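Local structure of orotidine 5'-phosphate decarboxylase (Pyrococcus horikoshii, 2CZD) at residues Met108-Pro111 against Gly112-Glu115. The protein probably catalyses the decarboxylation of orotidine 5'-monophosphate to uridine 5'-monophosphate, the last step of de novo UMP biosynthesis, as a homodimeric TIM barrel. Numbering follows the deposited sequence.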
# COMPACT_ATOMS: atom_id res chain seq x y z
N MET B 108 -4.22 -14.16 -0.40
CA MET B 108 -2.85 -13.92 -0.84
C MET B 108 -2.01 -15.19 -0.91
O MET B 108 -2.39 -16.23 -0.35
CB MET B 108 -2.20 -12.84 0.03
CG MET B 108 -2.71 -11.48 -0.39
SD MET B 108 -2.01 -10.13 0.57
CE MET B 108 -0.48 -9.83 -0.34
N SER B 109 -0.88 -15.09 -1.61
CA SER B 109 -0.00 -16.22 -1.91
C SER B 109 1.14 -16.58 -0.97
O SER B 109 1.60 -17.73 -0.97
CB SER B 109 0.59 -16.02 -3.32
OG SER B 109 -0.35 -15.41 -4.20
N HIS B 110 1.59 -15.62 -0.18
CA HIS B 110 2.73 -15.85 0.71
C HIS B 110 2.40 -16.54 2.03
O HIS B 110 1.24 -16.57 2.45
CB HIS B 110 3.39 -14.51 1.01
CG HIS B 110 2.49 -13.56 1.75
ND1 HIS B 110 1.29 -13.11 1.23
CD2 HIS B 110 2.62 -13.00 2.97
CE1 HIS B 110 0.72 -12.31 2.11
NE2 HIS B 110 1.50 -12.21 3.17
N PRO B 111 3.42 -17.09 2.72
CA PRO B 111 3.16 -17.76 3.99
C PRO B 111 2.39 -16.90 5.00
O PRO B 111 1.49 -17.39 5.68
CB PRO B 111 4.56 -18.14 4.48
CG PRO B 111 5.27 -18.42 3.21
CD PRO B 111 4.82 -17.29 2.29
N GLY B 112 2.73 -15.62 5.07
CA GLY B 112 2.06 -14.75 6.02
C GLY B 112 0.56 -14.61 5.78
O GLY B 112 -0.19 -14.22 6.70
N ALA B 113 0.13 -14.92 4.56
CA ALA B 113 -1.30 -14.80 4.23
C ALA B 113 -2.16 -15.71 5.09
O ALA B 113 -3.34 -15.41 5.34
CB ALA B 113 -1.54 -15.10 2.76
N LEU B 114 -1.59 -16.82 5.57
CA LEU B 114 -2.36 -17.74 6.40
C LEU B 114 -2.67 -17.22 7.81
O LEU B 114 -3.50 -17.79 8.52
CB LEU B 114 -1.65 -19.11 6.50
CG LEU B 114 -1.54 -19.93 5.20
CD1 LEU B 114 -2.85 -19.86 4.43
CD2 LEU B 114 -0.43 -19.39 4.34
N GLU B 115 -2.01 -16.14 8.21
CA GLU B 115 -2.23 -15.61 9.54
C GLU B 115 -3.53 -14.83 9.75
O GLU B 115 -4.22 -15.06 10.75
CB GLU B 115 -1.01 -14.77 9.95
CG GLU B 115 0.23 -15.65 10.10
CD GLU B 115 1.54 -14.89 10.25
OE1 GLU B 115 1.53 -13.66 10.47
OE2 GLU B 115 2.59 -15.55 10.16
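Ala113 N donates to His110 O at 2.9 Å, and one residue on Leu114 N reaches Pro111 O at 3.1 Å; Glu115 N repeats the step to Gly112 O. These three overlapping i+3 to i bonds curl the chain into consecutive turns in the loop between strand 101-105 and helix 121-131. With CG set between its backbone N and carbonyl carbon (chi1 63°), His110 swings its imidazole back against the turn. Ala113 N lies over one face of the ring, 3.3 Å from NE2 but badly angled for a bond, while Ala113 CB makes a CH-pi contact over the same face, 4.0 Å from the ring centroid. That methyl also packs on Met108 CB at 3.6 Å. Leu114 CD2 lies against Pro111 O, 3.1 Å away. The second subunit grips three polar groups of the turn: His110 NE2 is hydrogen-bonded to its Val88 O, Gly112 N to its Asp91 OD1 and Glu115 OE1 to its Arg90 N. A leucine in place of His110 would probably leave Val88 O of the second subunit without this mate and Ala113 without its aromatic face. The chemistry thus ties the loop carrying substrate-binding Ser109 to the dimer interface.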